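Local coordinates for protein capsid (Human calicivirus NLV/Boxer/2001/US, PDB 4RDL) that forms the norovirus capsid and, through its protrusion domain, the part present here, binds the Lewis y tetrasaccharide, a histo-blood group antigen, at residues A[24-29]-A[217-222]; A[46-51]-A[184-189]; A[100-105]-A[199-204]. All coordinates share one frame; numbering follows the deposited sequence.

Interaction 1 (A[24-29]-A[217-222]); sequences MSNSRV and FTSTFP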
# COMPACT_ATOMS: atom_id res chain seq x y z
N MET A 24 -5.17 8.27 -4.17
CA MET A 24 -5.32 6.83 -4.31
C MET A 24 -4.10 6.20 -4.98
O MET A 24 -3.31 6.89 -5.62
CB MET A 24 -6.60 6.48 -5.08
CG MET A 24 -7.85 6.76 -4.25
SD MET A 24 -9.39 6.32 -5.06
CE MET A 24 -9.44 7.60 -6.31
N SER A 25 -3.94 4.89 -4.80
CA SER A 25 -2.81 4.17 -5.35
C SER A 25 -3.09 3.55 -6.72
O SER A 25 -4.21 3.14 -7.02
CB SER A 25 -2.42 3.04 -4.38
OG SER A 25 -1.28 2.32 -4.85
N ASN A 26 -2.06 3.48 -7.54
CA ASN A 26 -2.04 2.61 -8.70
C ASN A 26 -2.35 1.19 -8.21
O ASN A 26 -2.04 0.83 -7.07
CB ASN A 26 -0.65 2.68 -9.34
CG ASN A 26 -0.62 2.25 -10.80
OD1 ASN A 26 -0.70 1.07 -11.12
ND2 ASN A 26 -0.46 3.23 -11.69
N SER A 27 -2.95 0.36 -9.06
CA SER A 27 -3.21 -1.04 -8.69
C SER A 27 -2.14 -2.03 -9.17
O SER A 27 -2.20 -3.21 -8.81
CB SER A 27 -4.59 -1.47 -9.17
OG SER A 27 -4.74 -1.18 -10.55
N ARG A 28 -1.16 -1.55 -9.93
CA ARG A 28 -0.08 -2.41 -10.44
C ARG A 28 1.27 -2.16 -9.77
O ARG A 28 2.15 -3.02 -9.81
CB ARG A 28 0.05 -2.26 -11.95
CG ARG A 28 -1.16 -2.76 -12.71
CD ARG A 28 -0.98 -2.59 -14.20
NE ARG A 28 -0.05 -3.56 -14.77
CZ ARG A 28 0.60 -3.40 -15.91
NH1 ARG A 28 0.47 -2.26 -16.60
NH2 ARG A 28 1.38 -4.37 -16.37
N VAL A 29 1.45 -0.97 -9.21
CA VAL A 29 2.59 -0.66 -8.34
C VAL A 29 2.04 0.15 -7.17
O VAL A 29 1.03 0.83 -7.31
CB VAL A 29 3.69 0.15 -9.06
CG1 VAL A 29 4.42 -0.71 -10.09
CG2 VAL A 29 3.10 1.39 -9.70
N PHE A 217 -5.17 4.92 -15.32
CA PHE A 217 -4.64 5.71 -14.23
C PHE A 217 -3.15 5.48 -14.21
O PHE A 217 -2.69 4.34 -14.29
CB PHE A 217 -5.33 5.30 -12.93
CG PHE A 217 -6.81 5.48 -12.99
CD1 PHE A 217 -7.38 6.70 -12.67
CD2 PHE A 217 -7.63 4.45 -13.43
CE1 PHE A 217 -8.74 6.89 -12.77
CE2 PHE A 217 -9.00 4.63 -13.54
CZ PHE A 217 -9.55 5.85 -13.20
N THR A 218 -2.39 6.57 -14.10
CA THR A 218 -0.94 6.51 -14.24
C THR A 218 -0.22 6.84 -12.96
O THR A 218 -0.69 7.62 -12.13
CB THR A 218 -0.43 7.52 -15.31
OG1 THR A 218 -0.73 8.85 -14.89
CG2 THR A 218 -1.08 7.24 -16.67
N SER A 219 0.96 6.23 -12.81
CA SER A 219 1.92 6.62 -11.78
C SER A 219 3.31 6.70 -12.38
O SER A 219 3.70 5.86 -13.20
CB SER A 219 1.96 5.60 -10.64
OG SER A 219 0.70 5.50 -9.99
N THR A 220 4.07 7.70 -11.95
CA THR A 220 5.48 7.73 -12.27
C THR A 220 6.20 6.72 -11.38
O THR A 220 6.04 6.73 -10.16
CB THR A 220 6.07 9.14 -12.09
OG1 THR A 220 5.43 10.02 -13.02
CG2 THR A 220 7.55 9.13 -12.36
N PHE A 221 6.97 5.84 -12.01
CA PHE A 221 7.56 4.70 -11.32
C PHE A 221 8.77 4.28 -12.15
O PHE A 221 8.79 4.47 -13.36
CB PHE A 221 6.53 3.56 -11.26
CG PHE A 221 7.05 2.30 -10.62
CD1 PHE A 221 6.91 2.08 -9.26
CD2 PHE A 221 7.67 1.34 -11.39
CE1 PHE A 221 7.40 0.92 -8.68
CE2 PHE A 221 8.16 0.18 -10.83
CZ PHE A 221 8.03 -0.03 -9.47
N PRO A 222 9.79 3.71 -11.50
CA PRO A 222 11.01 3.32 -12.23
C PRO A 222 10.87 2.04 -13.08
O PRO A 222 11.62 1.07 -12.90
CB PRO A 222 12.04 3.11 -11.10
CG PRO A 222 11.20 2.69 -9.93
CD PRO A 222 9.96 3.57 -10.04
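Asn-26 faces Ser-219 across a buried contact that joins a loop ahead of strand 35-38 to the end of strand 213-220, in what is by family the P1 part of the norovirus protrusion domain. The asparagine heads an Asx turn: OD1 accepts the backbone N of Arg-28 at 2.9 Å, in the carbonyl plane and on a lone pair, so the carboxamide is held by its own loop. With CG anti to the backbone N (chi1 -159°), its other end reaches the strand, where ND2 donates to Ser-219 OG at 3.1 Å. That bond is bent, 142° at the hydrogen, and Ser-219 OG sits somewhat out of the amide plane. ND2 also bonds Val-229 O on strand 228-231, while the stronger partner of Ser-219 OG is Leu-32 O; both polar ends are thus satisfied although buried. Further along, Val-29 meets Phe-221 tip to tip just past the strand end. Val-29 CG2 lies 3.9 Å from Phe-221 CD1, while Val-29 CG1 makes a CH-pi contact, 3.6 Å from the ring centroid and nearly on the normal, with Pro-222 CD against the opposite face of the same Phe-221 ring.

Interaction 2 (A[46-51]-A[184-189]); sequences PQFQNG and NLWAVP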
# COMPACT_ATOMS: atom_id res chain seq x y z
N PRO A 46 -5.37 -3.99 -22.96
CA PRO A 46 -4.98 -4.25 -21.57
C PRO A 46 -5.54 -5.59 -21.08
O PRO A 46 -6.71 -5.90 -21.30
CB PRO A 46 -5.62 -3.09 -20.80
CG PRO A 46 -6.83 -2.75 -21.60
CD PRO A 46 -6.44 -2.97 -23.05
N GLN A 47 -4.69 -6.37 -20.42
CA GLN A 47 -5.13 -7.58 -19.75
C GLN A 47 -4.35 -7.69 -18.44
O GLN A 47 -3.76 -8.73 -18.13
CB GLN A 47 -4.94 -8.82 -20.62
CG GLN A 47 -5.58 -10.07 -20.01
CD GLN A 47 -5.57 -11.28 -20.92
OE1 GLN A 47 -5.03 -11.25 -22.02
NE2 GLN A 47 -6.18 -12.37 -20.45
N PHE A 48 -4.34 -6.59 -17.70
CA PHE A 48 -3.66 -6.55 -16.42
C PHE A 48 -4.27 -7.60 -15.50
O PHE A 48 -5.46 -7.93 -15.63
CB PHE A 48 -3.78 -5.16 -15.79
CG PHE A 48 -3.37 -4.05 -16.71
CD1 PHE A 48 -2.32 -4.23 -17.60
CD2 PHE A 48 -4.05 -2.84 -16.71
CE1 PHE A 48 -1.94 -3.21 -18.47
CE2 PHE A 48 -3.67 -1.82 -17.56
CZ PHE A 48 -2.63 -2.01 -18.46
N GLN A 49 -3.47 -8.15 -14.60
CA GLN A 49 -3.96 -9.15 -13.67
C GLN A 49 -4.18 -8.56 -12.28
O GLN A 49 -4.90 -9.14 -11.46
CB GLN A 49 -3.02 -10.35 -13.62
CG GLN A 49 -2.97 -11.07 -14.96
CD GLN A 49 -4.34 -11.51 -15.41
OE1 GLN A 49 -5.04 -12.22 -14.69
NE2 GLN A 49 -4.75 -11.07 -16.60
N ASN A 50 -3.53 -7.43 -12.02
CA ASN A 50 -3.79 -6.65 -10.82
C ASN A 50 -4.74 -5.49 -11.12
O ASN A 50 -4.88 -5.09 -12.28
CB ASN A 50 -2.48 -6.17 -10.19
CG ASN A 50 -1.71 -7.31 -9.54
OD1 ASN A 50 -2.31 -8.19 -8.92
ND2 ASN A 50 -0.39 -7.31 -9.69
N GLY A 51 -5.40 -4.99 -10.09
CA GLY A 51 -6.44 -3.98 -10.24
C GLY A 51 -7.69 -4.47 -10.95
O GLY A 51 -8.44 -3.65 -11.50
N ASN A 184 7.48 -3.59 -22.38
CA ASN A 184 6.08 -3.52 -22.76
C ASN A 184 5.19 -3.67 -21.54
O ASN A 184 5.02 -4.78 -21.00
CB ASN A 184 5.77 -4.61 -23.79
CG ASN A 184 4.31 -4.65 -24.20
OD1 ASN A 184 3.52 -3.80 -23.80
ND2 ASN A 184 3.95 -5.65 -25.00
N LEU A 185 4.62 -2.56 -21.08
CA LEU A 185 3.82 -2.55 -19.87
C LEU A 185 2.42 -3.16 -20.05
O LEU A 185 1.65 -3.24 -19.09
CB LEU A 185 3.74 -1.14 -19.29
CG LEU A 185 5.09 -0.49 -18.98
CD1 LEU A 185 4.88 0.84 -18.27
CD2 LEU A 185 5.97 -1.42 -18.13
N TRP A 186 2.12 -3.58 -21.28
CA TRP A 186 0.88 -4.27 -21.60
C TRP A 186 1.07 -5.78 -21.81
O TRP A 186 0.10 -6.52 -22.02
CB TRP A 186 0.24 -3.66 -22.85
CG TRP A 186 -0.65 -2.47 -22.59
CD1 TRP A 186 -2.02 -2.45 -22.53
CD2 TRP A 186 -0.23 -1.11 -22.37
NE1 TRP A 186 -2.47 -1.18 -22.28
CE2 TRP A 186 -1.40 -0.34 -22.18
CE3 TRP A 186 1.02 -0.48 -22.32
CZ2 TRP A 186 -1.35 1.03 -21.94
CZ3 TRP A 186 1.06 0.87 -22.08
CH2 TRP A 186 -0.12 1.62 -21.89
N ALA A 187 2.32 -6.26 -21.76
CA ALA A 187 2.58 -7.69 -21.89
C ALA A 187 1.98 -8.44 -20.71
O ALA A 187 2.08 -8.00 -19.57
CB ALA A 187 4.07 -7.97 -21.98
N VAL A 188 1.37 -9.59 -21.00
CA VAL A 188 0.85 -10.46 -19.95
C VAL A 188 1.91 -11.50 -19.62
O VAL A 188 2.38 -12.21 -20.51
CB VAL A 188 -0.45 -11.16 -20.39
CG1 VAL A 188 -1.00 -12.01 -19.26
CG2 VAL A 188 -1.49 -10.15 -20.84
N PRO A 189 2.29 -11.61 -18.34
CA PRO A 189 3.29 -12.62 -17.98
C PRO A 189 2.82 -14.02 -18.37
O PRO A 189 1.63 -14.32 -18.25
CB PRO A 189 3.39 -12.50 -16.45
CG PRO A 189 2.93 -11.09 -16.16
CD PRO A 189 1.84 -10.83 -17.17
O HOH W 1 -1.87 -6.44 -20.14
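Phe-48 and Trp-186 meet obliquely, the tip of the phenylalanine, CZ, lying 3.9 Å from Trp-186 NE1 over one face of the indole and towards its rim. The Phe-48 ring and the five-membered ring of Trp-186 are inclined at 50°, neither stacked nor edge-to-face. Beside CZ, Phe-48 CE1 approaches Leu-185 O to 3.6 Å. Pro-46 takes the indole edge: its CA comes to 3.6 Å from Trp-186 CD1, and its CB also rests against one face of Phe-48. Farther along, Val-188 CG2 packs at 3.7 Å on Gln-47 CB; the glutamine chain, extended with CG anti to the backbone N (chi1 -172°), crosses this methyl so that OE1 also comes near it. No direct hydrogen bond spans the two loops; one water does, accepting from Gln-47 N at 2.8 Å and donating to Trp-186 O at 2.7 Å. The tryptophan belongs to a type I beta turn, Asn-184 to Ala-187, overlaid by an Asx turn in which Asn-184 OD1 receives Trp-186 N at 2.9 Å from above its carbonyl plane. By family these loops lie near the junction of the P1 and P2 subdomains. In the next shell, Tyr-216 of strand 213-220 meets Trp-186 edge-to-face, and Arg-28 makes a cation-pi contact with Phe-48 while its NH1 bonds Leu-185 O. On the other loop, Gln-49 folds back so that NE2 donates to Gln-47 O at 3.0 Å, again above the carbonyl plane, and its OE1 takes the backbone N of Ala-202, whose O accepts from Gln-47 NE2. Asp-109 OD2 accepts both Gln-49 N and Asn-50 N.

Interaction 3 (A[100-105]-A[199-204]); sequences DSPAPL and SQLAPP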
# COMPACT_ATOMS: atom_id res chain seq x y z
N ASP A 100 -4.53 -22.63 -9.53
CA ASP A 100 -5.86 -22.20 -9.06
C ASP A 100 -6.18 -20.70 -9.17
O ASP A 100 -7.35 -20.31 -9.11
CB ASP A 100 -6.10 -22.67 -7.63
CG ASP A 100 -6.91 -23.96 -7.58
OD1 ASP A 100 -7.21 -24.43 -6.46
OD2 ASP A 100 -7.25 -24.49 -8.66
N SER A 101 -5.15 -19.86 -9.24
CA SER A 101 -5.26 -18.49 -9.74
C SER A 101 -3.94 -18.29 -10.48
O SER A 101 -3.06 -19.14 -10.36
CB SER A 101 -5.46 -17.47 -8.62
OG SER A 101 -4.29 -17.27 -7.84
N PRO A 102 -3.80 -17.22 -11.28
CA PRO A 102 -2.63 -17.27 -12.17
C PRO A 102 -1.30 -17.30 -11.42
O PRO A 102 -0.33 -17.87 -11.92
CB PRO A 102 -2.75 -15.98 -12.99
CG PRO A 102 -4.20 -15.64 -12.93
CD PRO A 102 -4.66 -16.07 -11.57
N ALA A 103 -1.26 -16.69 -10.24
CA ALA A 103 -0.07 -16.64 -9.41
C ALA A 103 -0.55 -16.20 -8.05
O ALA A 103 -1.73 -15.87 -7.89
CB ALA A 103 0.94 -15.62 -9.99
N PRO A 104 0.33 -16.19 -7.04
CA PRO A 104 -0.11 -15.69 -5.74
C PRO A 104 -0.69 -14.27 -5.85
O PRO A 104 -0.27 -13.49 -6.72
CB PRO A 104 1.17 -15.67 -4.92
CG PRO A 104 2.01 -16.76 -5.53
CD PRO A 104 1.73 -16.68 -7.01
N LEU A 105 -1.63 -13.93 -4.98
CA LEU A 105 -2.24 -12.61 -5.04
C LEU A 105 -1.19 -11.51 -4.87
O LEU A 105 -0.26 -11.64 -4.06
CB LEU A 105 -3.34 -12.47 -3.99
CG LEU A 105 -4.44 -13.53 -4.09
CD1 LEU A 105 -5.56 -13.23 -3.10
CD2 LEU A 105 -4.99 -13.59 -5.52
N SER A 199 -4.86 -20.67 -15.13
CA SER A 199 -6.30 -20.58 -14.92
C SER A 199 -6.67 -19.27 -14.24
O SER A 199 -5.84 -18.63 -13.59
CB SER A 199 -6.81 -21.79 -14.14
OG SER A 199 -5.99 -22.07 -13.02
N GLN A 200 -7.92 -18.86 -14.41
CA GLN A 200 -8.45 -17.68 -13.73
C GLN A 200 -7.75 -16.38 -14.10
O GLN A 200 -7.68 -15.45 -13.29
CB GLN A 200 -8.43 -17.90 -12.22
CG GLN A 200 -9.30 -19.06 -11.77
CD GLN A 200 -10.74 -18.90 -12.22
OE1 GLN A 200 -11.34 -17.83 -12.07
NE2 GLN A 200 -11.31 -19.96 -12.79
N LEU A 201 -7.23 -16.30 -15.32
CA LEU A 201 -6.73 -15.02 -15.82
C LEU A 201 -7.89 -14.05 -15.95
O LEU A 201 -8.97 -14.39 -16.45
CB LEU A 201 -6.07 -15.19 -17.19
CG LEU A 201 -4.67 -15.79 -17.27
CD1 LEU A 201 -4.35 -16.14 -18.72
CD2 LEU A 201 -3.64 -14.83 -16.70
N ALA A 202 -7.68 -12.82 -15.50
CA ALA A 202 -8.63 -11.76 -15.77
C ALA A 202 -8.62 -11.55 -17.29
O ALA A 202 -7.56 -11.61 -17.91
CB ALA A 202 -8.24 -10.50 -15.04
N PRO A 203 -9.79 -11.33 -17.89
CA PRO A 203 -9.87 -11.27 -19.36
C PRO A 203 -9.31 -10.00 -19.97
O PRO A 203 -9.14 -8.99 -19.28
CB PRO A 203 -11.38 -11.35 -19.62
CG PRO A 203 -12.00 -10.74 -18.41
CD PRO A 203 -11.11 -11.16 -17.26
N PRO A 204 -9.00 -10.04 -21.28
CA PRO A 204 -8.61 -8.82 -22.00
C PRO A 204 -9.78 -7.84 -22.04
O PRO A 204 -10.93 -8.27 -21.99
CB PRO A 204 -8.33 -9.34 -23.42
CG PRO A 204 -8.25 -10.82 -23.31
CD PRO A 204 -9.13 -11.20 -22.17
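Ser-101 and Gln-200 bring their CA atoms to 5.2 Å, with Pro-102 nearest Ser-199, and no hydrogen bond links the two irregular segments. Gln-200 has the left-handed backbone conformation (phi 62°), and its carbonyl and that of Ser-199 both face Pro-102. Pro-102 has the largest share of the buried surface. Its CG lies 3.5 Å from Gln-200 O, and both CG and CD lie equally close to Ser-199 O; Pro-102 N, at 3.4 Å from Ser-199 O, has no hydrogen to offer. Leu-201 also reaches the ring, its CD2 packing 3.9 Å from Pro-102 CG. With CG anti to the carbonyl carbon (chi1 -62°), Gln-200 sets CG 3.5 Å from Asp-100 O; the bend at chi2 then leads the amide end away. Ser-199 OG stays 3.8 Å from Asp-100 N without bonding to it, and makes a weak hydrogen bond to Phe-99 O. Tyr-96 OH and His-148 ND1 both bond Ser-101 O, the carbonyl just before Pro-102. This surface contact is plain packing of loops: 100-105 belongs to the connection between strands 83-89 and 113-121 of the antiparallel sheet that by family forms P2, and 199-204 to the long connection from strand 167-177 of that sheet to strand 213-220 of the other.

Overall arrangement
The first segments follow in the order 24-29, 46-51, 100-105, and all second segments come later, in 184-222. Interactions 2 and 3 are each nested inside the loop closed by interaction 1, yet cross one another. Interaction 2 lies between, its centre about 13 Å from that of interaction 1 and about 11 Å from that of interaction 3, touching both through Arg-28 and Ala-202. Interactions 1 and 3 stay apart, centres about 20 Å distant. Together they run from strand 213-220 to the loops of the other sheet, consistent with P2 being inserted into P1. A bound fucose lies about 12 Å from the Phe-221 and Leu-185 side chains; none of the contacts lines its pocket.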